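Local coordinates for protein MIP07328p (Drosophila melanogaster, PDB 6FKK) that probably acts as a semaphorin guidance cue, binding its receptor through an extracellular sema domain to repel growing axons, at residues D14-F28 / S466-H480. Residues are numbered along the deposited sequence; the frame is centred on the assembly and turned at random.
With NAG (2-acetamido-2-deoxy-beta-D-glucopyranose), chain D.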
# COMPACT_ATOMS: atom_id res chain seq x y z
N ASP A 14 -16.51 1.62 17.66
CA ASP A 14 -15.54 2.63 18.06
C ASP A 14 -16.19 4.00 18.12
O ASP A 14 -17.17 4.29 17.42
CB ASP A 14 -14.36 2.64 17.08
CG ASP A 14 -13.12 3.29 17.67
OD1 ASP A 14 -13.22 3.87 18.78
OD2 ASP A 14 -12.05 3.23 17.03
N LYS A 15 -15.63 4.86 18.96
CA LYS A 15 -16.16 6.21 19.17
C LYS A 15 -15.83 7.07 17.96
O LYS A 15 -14.70 7.55 17.81
CB LYS A 15 -15.57 6.82 20.45
CG LYS A 15 -16.09 8.21 20.78
CD LYS A 15 -17.57 8.19 21.12
CE LYS A 15 -18.07 9.58 21.48
NZ LYS A 15 -19.52 9.58 21.82
N VAL A 16 -16.81 7.27 17.08
CA VAL A 16 -16.61 8.06 15.87
C VAL A 16 -16.49 9.53 16.26
O VAL A 16 -17.38 10.10 16.89
CB VAL A 16 -17.74 7.84 14.87
CG1 VAL A 16 -17.66 8.85 13.73
CG2 VAL A 16 -17.70 6.42 14.33
N LEU A 17 -15.38 10.16 15.86
CA LEU A 17 -15.14 11.57 16.16
C LEU A 17 -15.77 12.48 15.11
O LEU A 17 -16.50 13.41 15.45
CB LEU A 17 -13.64 11.84 16.27
CG LEU A 17 -12.88 11.07 17.35
CD1 LEU A 17 -11.43 11.51 17.42
CD2 LEU A 17 -13.56 11.23 18.71
N ALA A 18 -15.49 12.23 13.83
CA ALA A 18 -16.03 13.05 12.76
C ALA A 18 -16.29 12.17 11.55
O ALA A 18 -15.76 11.06 11.44
CB ALA A 18 -15.09 14.20 12.39
N HIS A 19 -17.12 12.67 10.63
CA HIS A 19 -17.47 11.93 9.43
C HIS A 19 -17.65 12.89 8.27
O HIS A 19 -18.20 13.99 8.44
CB HIS A 19 -18.74 11.10 9.65
CG HIS A 19 -19.94 11.92 10.02
ND1 HIS A 19 -20.85 12.37 9.08
CD2 HIS A 19 -20.37 12.37 11.22
CE1 HIS A 19 -21.79 13.06 9.69
NE2 HIS A 19 -21.53 13.08 10.99
N PHE A 20 -17.18 12.48 7.10
CA PHE A 20 -17.33 13.22 5.85
C PHE A 20 -18.04 12.30 4.86
O PHE A 20 -17.44 11.34 4.37
CB PHE A 20 -15.98 13.68 5.31
CG PHE A 20 -16.06 14.42 4.00
CD1 PHE A 20 -16.25 15.80 3.98
CD2 PHE A 20 -15.93 13.75 2.80
CE1 PHE A 20 -16.32 16.48 2.78
CE2 PHE A 20 -16.00 14.43 1.60
CZ PHE A 20 -16.19 15.80 1.59
N ILE A 21 -19.31 12.59 4.58
CA ILE A 21 -20.19 11.66 3.89
C ILE A 21 -20.48 12.16 2.48
O ILE A 21 -20.84 13.33 2.29
CB ILE A 21 -21.51 11.46 4.67
CG1 ILE A 21 -21.22 11.04 6.11
CG2 ILE A 21 -22.38 10.42 3.98
CD1 ILE A 21 -20.49 9.72 6.23
N GLY A 22 -20.32 11.27 1.50
CA GLY A 22 -20.82 11.48 0.16
C GLY A 22 -21.70 10.31 -0.25
O GLY A 22 -21.92 9.37 0.51
N ASN A 23 -22.21 10.40 -1.48
CA ASN A 23 -23.01 9.31 -2.01
C ASN A 23 -22.15 8.06 -2.22
O ASN A 23 -20.92 8.14 -2.35
CB ASN A 23 -23.67 9.72 -3.33
CG ASN A 23 -24.97 10.45 -3.12
OD1 ASN A 23 -25.81 10.04 -2.32
ND2 ASN A 23 -25.16 11.55 -3.84
N SER A 24 -22.81 6.90 -2.23
CA SER A 24 -22.09 5.65 -2.45
C SER A 24 -21.50 5.60 -3.85
O SER A 24 -20.50 4.90 -4.08
CB SER A 24 -23.01 4.46 -2.21
OG SER A 24 -23.38 4.37 -0.85
N THR A 25 -22.10 6.32 -4.80
CA THR A 25 -21.60 6.35 -6.17
C THR A 25 -20.30 7.13 -6.31
O THR A 25 -19.76 7.20 -7.41
CB THR A 25 -22.66 6.97 -7.08
OG1 THR A 25 -22.97 8.30 -6.64
CG2 THR A 25 -23.94 6.14 -7.06
N ASP A 26 -19.79 7.72 -5.23
CA ASP A 26 -18.69 8.67 -5.36
C ASP A 26 -17.36 7.96 -5.59
O ASP A 26 -16.51 8.46 -6.33
CB ASP A 26 -18.62 9.58 -4.13
CG ASP A 26 -19.83 10.50 -4.01
OD1 ASP A 26 -20.79 10.33 -4.79
OD2 ASP A 26 -19.82 11.39 -3.14
N TYR A 27 -17.17 6.80 -4.96
CA TYR A 27 -15.94 6.03 -5.04
C TYR A 27 -14.72 6.89 -4.70
O TYR A 27 -13.92 7.28 -5.56
CB TYR A 27 -15.79 5.39 -6.43
CG TYR A 27 -16.75 4.25 -6.68
CD1 TYR A 27 -16.63 3.05 -5.99
CD2 TYR A 27 -17.77 4.37 -7.62
CE1 TYR A 27 -17.51 2.01 -6.23
CE2 TYR A 27 -18.64 3.33 -7.86
CZ TYR A 27 -18.51 2.15 -7.16
OH TYR A 27 -19.38 1.11 -7.40
N PHE A 28 -14.61 7.20 -3.41
CA PHE A 28 -13.53 8.06 -2.93
C PHE A 28 -12.18 7.38 -3.09
O PHE A 28 -12.06 6.15 -3.06
CB PHE A 28 -13.75 8.42 -1.46
CG PHE A 28 -14.83 9.45 -1.23
CD1 PHE A 28 -15.10 10.41 -2.19
CD2 PHE A 28 -15.57 9.45 -0.06
CE1 PHE A 28 -16.09 11.35 -1.98
CE2 PHE A 28 -16.56 10.39 0.15
CZ PHE A 28 -16.82 11.35 -0.82
N SER A 466 -13.88 4.73 3.12
CA SER A 466 -14.70 3.81 2.35
C SER A 466 -14.92 4.39 0.95
O SER A 466 -14.31 5.40 0.57
CB SER A 466 -16.03 3.55 3.07
OG SER A 466 -16.89 4.66 2.97
N ASP A 467 -15.81 3.76 0.18
CA ASP A 467 -16.09 4.25 -1.16
C ASP A 467 -16.76 5.62 -1.11
O ASP A 467 -16.50 6.48 -1.96
CB ASP A 467 -16.97 3.26 -1.92
CG ASP A 467 -16.17 2.14 -2.54
OD1 ASP A 467 -14.98 2.35 -2.84
OD2 ASP A 467 -16.75 1.05 -2.75
N GLY A 468 -17.61 5.86 -0.11
CA GLY A 468 -18.34 7.11 -0.07
C GLY A 468 -18.33 7.82 1.27
O GLY A 468 -19.28 8.54 1.59
N SER A 469 -17.27 7.65 2.06
CA SER A 469 -17.22 8.31 3.36
C SER A 469 -15.79 8.31 3.89
O SER A 469 -15.00 7.42 3.59
CB SER A 469 -18.14 7.64 4.37
OG SER A 469 -17.70 6.32 4.67
N LEU A 470 -15.48 9.34 4.67
CA LEU A 470 -14.31 9.38 5.53
C LEU A 470 -14.79 9.43 6.97
O LEU A 470 -15.67 10.24 7.31
CB LEU A 470 -13.43 10.60 5.24
CG LEU A 470 -13.01 10.92 3.81
CD1 LEU A 470 -12.01 12.07 3.82
CD2 LEU A 470 -12.43 9.70 3.12
N VAL A 471 -14.24 8.57 7.82
CA VAL A 471 -14.63 8.49 9.22
C VAL A 471 -13.39 8.64 10.08
O VAL A 471 -12.38 7.97 9.84
CB VAL A 471 -15.36 7.17 9.54
CG1 VAL A 471 -15.59 7.04 11.04
CG2 VAL A 471 -16.68 7.10 8.79
N SER A 472 -13.46 9.51 11.08
CA SER A 472 -12.35 9.79 11.98
C SER A 472 -12.60 9.10 13.32
O SER A 472 -13.61 9.37 13.98
CB SER A 472 -12.17 11.29 12.17
OG SER A 472 -11.09 11.57 13.05
N VAL A 473 -11.69 8.21 13.71
CA VAL A 473 -11.75 7.56 15.02
C VAL A 473 -10.42 7.81 15.72
O VAL A 473 -9.40 8.06 15.05
CB VAL A 473 -12.05 6.06 14.88
CG1 VAL A 473 -13.39 5.85 14.18
CG2 VAL A 473 -10.93 5.35 14.14
N PRO A 474 -10.36 7.77 17.05
CA PRO A 474 -9.10 8.09 17.74
C PRO A 474 -7.99 7.10 17.39
O PRO A 474 -8.20 5.89 17.36
CB PRO A 474 -9.48 8.02 19.22
CG PRO A 474 -10.70 7.17 19.28
CD PRO A 474 -11.44 7.50 18.01
N LEU A 475 -6.80 7.64 17.15
CA LEU A 475 -5.64 6.80 16.85
C LEU A 475 -5.24 5.96 18.05
O LEU A 475 -4.77 4.83 17.88
CB LEU A 475 -4.47 7.67 16.39
CG LEU A 475 -3.22 6.96 15.87
CD1 LEU A 475 -3.47 6.37 14.49
CD2 LEU A 475 -2.04 7.91 15.85
N HIS A 476 -5.42 6.48 19.26
CA HIS A 476 -5.13 5.75 20.48
C HIS A 476 -6.19 6.10 21.52
O HIS A 476 -6.48 7.28 21.73
CB HIS A 476 -3.73 6.09 21.01
CG HIS A 476 -2.62 5.70 20.08
ND1 HIS A 476 -2.15 4.41 20.00
CD2 HIS A 476 -1.89 6.42 19.21
CE1 HIS A 476 -1.18 4.35 19.11
NE2 HIS A 476 -1.00 5.57 18.61
N HIS A 477 -6.75 5.07 22.16
CA HIS A 477 -7.88 5.24 23.06
C HIS A 477 -7.46 5.46 24.51
O HIS A 477 -8.18 5.03 25.42
CB HIS A 477 -8.81 4.02 22.96
CG HIS A 477 -9.14 3.62 21.56
ND1 HIS A 477 -10.17 4.20 20.85
CD2 HIS A 477 -8.59 2.69 20.74
CE1 HIS A 477 -10.23 3.64 19.65
NE2 HIS A 477 -9.28 2.73 19.56
N CYS A 478 -6.33 6.12 24.75
CA CYS A 478 -5.90 6.35 26.13
C CYS A 478 -6.90 7.24 26.86
O CYS A 478 -7.34 6.93 27.97
CB CYS A 478 -4.51 6.97 26.17
SG CYS A 478 -3.22 6.20 25.15
N SER A 479 -7.27 8.37 26.24
CA SER A 479 -8.16 9.32 26.89
C SER A 479 -9.61 8.85 26.91
O SER A 479 -10.45 9.53 27.51
CB SER A 479 -8.07 10.68 26.19
OG SER A 479 -8.43 10.58 24.83
N HIS A 480 -9.93 7.72 26.28
CA HIS A 480 -11.29 7.22 26.24
C HIS A 480 -11.54 6.09 27.23
O HIS A 480 -12.69 5.66 27.37
CB HIS A 480 -11.65 6.76 24.82
CG HIS A 480 -11.76 7.87 23.83
ND1 HIS A 480 -10.68 8.63 23.44
CD2 HIS A 480 -12.83 8.36 23.16
CE1 HIS A 480 -11.08 9.54 22.56
NE2 HIS A 480 -12.38 9.39 22.38
C1 NAG D . -26.37 12.33 -3.72
C2 NAG D . -26.27 13.67 -4.47
C3 NAG D . -27.59 14.44 -4.36
C4 NAG D . -28.76 13.57 -4.79
C5 NAG D . -28.76 12.26 -4.01
C6 NAG D . -29.85 11.31 -4.44
C7 NAG D . -24.64 15.50 -4.63
C8 NAG D . -23.50 16.20 -3.94
N2 NAG D . -25.17 14.46 -3.96
O3 NAG D . -27.53 15.60 -5.17
O4 NAG D . -29.99 14.25 -4.57
O5 NAG D . -27.51 11.59 -4.20
O6 NAG D . -30.70 10.96 -3.36
O7 NAG D . -25.06 15.85 -5.72
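At D14 the CA-CB bond is turned so that CG lies opposite the backbone N (chi1 -160°), and the carboxylate reaches the H477 ring. F20 CG is also opposite its backbone N (chi1 178°), and the side chain lies beside L470, pointing the same way. The contact is the closure of the sema-domain beta-propeller. N-terminal strand 18-21 adds antiparallel to 469-474 as outermost strand of the last blade, beyond which lie 461-465 and 452-456. F20 and L470 bond both ways, F20 N to L470 O at 2.7 Å and L470 N to F20 O at 2.8 Å. L17 and A18 both face S472 in a classic beta bulge. There L17 N reaches S472 O at 2.7 Å, while the bond from A18 N is weak. On the face bearing H19 and V471, the V16 and V471 side chains cross at about a right angle, with V16 CG1 3.8 Å from V471 CG1. D14 OD2 lies in plane at the H477 ring edge, with the carboxylate tilted 52° to the ring; H477 NE2 is hydrogen-bonded to K417 NZ. With an alanine in place of D14, the CE1 edge of H477 would probably lose its carboxylate neighbour and a gap would open beside V473. Past the strand, N23 carries an N-linked NAG. The F28 ring turns an edge to S469, with CD2 3.3 Å from S469 N.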